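Local coordinates for ABC transporter substrate-binding protein (Streptococcus pneumoniae, PDB 4OHN) that binds histidine as the substrate-binding protein of an ABC uptake transporter, probably delivering the amino acid to its membrane partners for import, at residues A[9-14]-A[53-58]. Numbering follows the deposited sequence.
Sequences DNWSKY and EKYGIT
Trp11, in the first turn of helix 11-17, meets Tyr55 and Ile57 with the far corner of its six-membered ring. CG lies anti to the backbone N (chi1 175°), which carries the indole off the helix and across to the type I turn from Glu53 to Gly56. There its edge points into one face of the Tyr55 ring, a T-shaped stack with centroids 5.1 Å apart and planes at 83°. The approach is off-centre: Trp11 CH2 sits 3.7 Å from Tyr55 CG, nearer the CB end of the phenol than its hydroxyl, while Lys54 CB lies over the opposite face. Trp11 CH2 also touches the methyl end of Ile57, 3.8 Å from CD1, so one ring corner rests against both residues. One turn on, Tyr14 and Ile57 have the closest CA atoms of the two segments. Tyr14 offers mainly its main chain, with Tyr14 O 3.8 Å from Ile57 CG1, and its CB lies 4.3 Å from Ile57 CD1. The phenol itself heads elsewhere, its OH hydrogen-bonded to Asp216, and Asn10 O lies over one face of the ring.

Gly56, with positive phi, closes helix 43-53 in a Schellman motif, and the chain then enters strand 58-63 with Ile57 directed at the N-terminal helix. Ile20 of the parallel neighbour strand 19-24 touches both Tyr14 and Ile57, while Trp11 also packs on helix 217-232, where Lys222 O accepts a bond from Tyr55 OH. The centre of the contact, at the outer end of one lobe, lies about 23 Å from the centre of the chain. Between the two segments there is no hydrogen bond, just aromatic edge-to-face and aliphatic packing; the polar tie comes one residue further along the helix, where Gln15 NE2 bonds to Tyr55 O.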
loop_
_atom_site.group_PDB
_atom_site.type_symbol
_atom_site.label_atom_id
_atom_site.label_comp_id
_atom_site.label_asym_id
_atom_site.label_seq_id
_atom_site.Cartn_x
_atom_site.Cartn_y
_atom_site.Cartn_z
ATOM N N ASP A 9 18.294 2.400 -17.768
ATOM C CA ASP A 9 18.203 0.977 -17.385
ATOM C C ASP A 9 19.382 0.625 -16.457
ATOM O O ASP A 9 20.414 0.121 -16.927
ATOM C CB ASP A 9 18.194 0.109 -18.662
ATOM C CG ASP A 9 17.652 -1.327 -18.448
ATOM O OD1 ASP A 9 16.962 -1.604 -17.454
ATOM O OD2 ASP A 9 17.887 -2.196 -19.314
ATOM N N ASN A 10 19.213 0.878 -15.153
ATOM C CA ASN A 10 20.291 0.939 -14.175
ATOM C C ASN A 10 20.604 -0.356 -13.466
ATOM O O ASN A 10 21.334 -0.353 -12.475
ATOM C CB ASN A 10 19.956 1.982 -13.101
ATOM C CG ASN A 10 19.898 3.391 -13.639
ATOM O OD1 ASN A 10 20.444 3.688 -14.695
ATOM N ND2 ASN A 10 19.242 4.277 -12.895
ATOM N N TRP A 11 20.064 -1.467 -13.962
ATOM C CA TRP A 11 20.314 -2.757 -13.336
ATOM C C TRP A 11 21.793 -2.994 -13.033
ATOM O O TRP A 11 22.141 -3.421 -11.938
ATOM C CB TRP A 11 19.753 -3.930 -14.177
ATOM C CG TRP A 11 20.146 -5.221 -13.549
ATOM C CD1 TRP A 11 21.121 -6.077 -13.970
ATOM C CD2 TRP A 11 19.629 -5.773 -12.334
ATOM N NE1 TRP A 11 21.239 -7.123 -13.097
ATOM C CE2 TRP A 11 20.336 -6.961 -12.080
ATOM C CE3 TRP A 11 18.633 -5.376 -11.439
ATOM C CZ2 TRP A 11 20.072 -7.757 -10.967
ATOM C CZ3 TRP A 11 18.383 -6.155 -10.340
ATOM C CH2 TRP A 11 19.097 -7.339 -10.113
ATOM N N SER A 12 22.655 -2.714 -13.993
ATOM C CA SER A 12 24.070 -3.007 -13.809
ATOM C C SER A 12 24.653 -2.229 -12.628
ATOM O O SER A 12 25.546 -2.727 -11.946
ATOM C CB SER A 12 24.889 -2.757 -15.085
ATOM O OG SER A 12 24.939 -1.383 -15.415
ATOM N N LYS A 13 24.137 -1.027 -12.384
ATOM C CA LYS A 13 24.559 -0.225 -11.240
ATOM C C LYS A 13 24.094 -0.852 -9.922
ATOM O O LYS A 13 24.884 -0.962 -8.984
ATOM C CB LYS A 13 24.013 1.203 -11.357
ATOM C CG LYS A 13 24.169 2.067 -10.100
ATOM C CD LYS A 13 23.354 3.352 -10.210
ATOM C CE LYS A 13 23.118 3.983 -8.847
ATOM N NZ LYS A 13 22.277 5.208 -8.941
ATOM N N TYR A 14 22.822 -1.246 -9.832
ATOM C CA TYR A 14 22.339 -1.855 -8.592
ATOM C C TYR A 14 23.136 -3.115 -8.296
ATOM O O TYR A 14 23.532 -3.374 -7.159
ATOM C CB TYR A 14 20.846 -2.203 -8.660
ATOM C CG TYR A 14 19.975 -1.070 -9.147
ATOM C CD1 TYR A 14 20.075 0.189 -8.589
ATOM C CD2 TYR A 14 19.068 -1.264 -10.187
ATOM C CE1 TYR A 14 19.304 1.219 -9.050
ATOM C CE2 TYR A 14 18.290 -0.246 -10.656
ATOM C CZ TYR A 14 18.408 0.997 -10.080
ATOM O OH TYR A 14 17.629 2.041 -10.515
ATOM N N GLU A 53 18.077 -10.631 -2.177
ATOM C CA GLU A 53 19.001 -11.680 -1.751
ATOM C C GLU A 53 19.387 -12.593 -2.913
ATOM O O GLU A 53 20.513 -13.092 -2.956
ATOM C CB GLU A 53 18.354 -12.520 -0.636
ATOM C CG GLU A 53 19.251 -13.526 0.058
ATOM C CD GLU A 53 19.428 -14.876 -0.663
ATOM O OE1 GLU A 53 18.625 -15.291 -1.541
ATOM O OE2 GLU A 53 20.401 -15.564 -0.306
ATOM N N LYS A 54 18.461 -12.836 -3.836
ATOM C CA LYS A 54 18.745 -13.710 -4.977
ATOM C C LYS A 54 19.885 -13.151 -5.836
ATOM O O LYS A 54 20.502 -13.903 -6.591
ATOM C CB LYS A 54 17.506 -13.907 -5.876
ATOM C CG LYS A 54 16.279 -14.601 -5.254
ATOM C CD LYS A 54 16.477 -16.087 -4.985
ATOM C CE LYS A 54 15.222 -16.720 -4.390
ATOM N NZ LYS A 54 15.341 -18.193 -4.230
ATOM N N TYR A 55 20.151 -11.845 -5.733
ATOM C CA TYR A 55 21.152 -11.164 -6.555
ATOM C C TYR A 55 22.313 -10.610 -5.737
ATOM O O TYR A 55 23.166 -9.894 -6.264
ATOM C CB TYR A 55 20.481 -10.011 -7.341
ATOM C CG TYR A 55 19.297 -10.494 -8.144
ATOM C CD1 TYR A 55 19.483 -11.296 -9.253
ATOM C CD2 TYR A 55 18.001 -10.188 -7.764
ATOM C CE1 TYR A 55 18.405 -11.778 -9.980
ATOM C CE2 TYR A 55 16.910 -10.658 -8.470
ATOM C CZ TYR A 55 17.122 -11.458 -9.583
ATOM O OH TYR A 55 16.085 -11.960 -10.330
ATOM N N GLY A 56 22.335 -10.923 -4.447
ATOM C CA GLY A 56 23.370 -10.425 -3.564
ATOM C C GLY A 56 23.276 -8.937 -3.276
ATOM O O GLY A 56 24.260 -8.313 -2.893
ATOM N N ILE A 57 22.080 -8.371 -3.443
ATOM C CA ILE A 57 21.827 -6.944 -3.268
ATOM C C ILE A 57 21.168 -6.680 -1.918
ATOM O O ILE A 57 20.224 -7.372 -1.543
ATOM C CB ILE A 57 20.928 -6.431 -4.425
ATOM C CG1 ILE A 57 21.733 -6.425 -5.728
ATOM C CG2 ILE A 57 20.372 -5.053 -4.126
ATOM C CD1 ILE A 57 20.904 -6.176 -6.998
ATOM N N THR A 58 21.694 -5.688 -1.205
ATOM C CA THR A 58 21.161 -5.234 0.074
ATOM C C THR A 58 20.221 -4.054 -0.183
ATOM O O THR A 58 20.534 -3.154 -0.964
ATOM C CB THR A 58 22.301 -4.775 0.990
ATOM O OG1 THR A 58 23.138 -5.902 1.297
ATOM C CG2 THR A 58 21.795 -4.189 2.283
#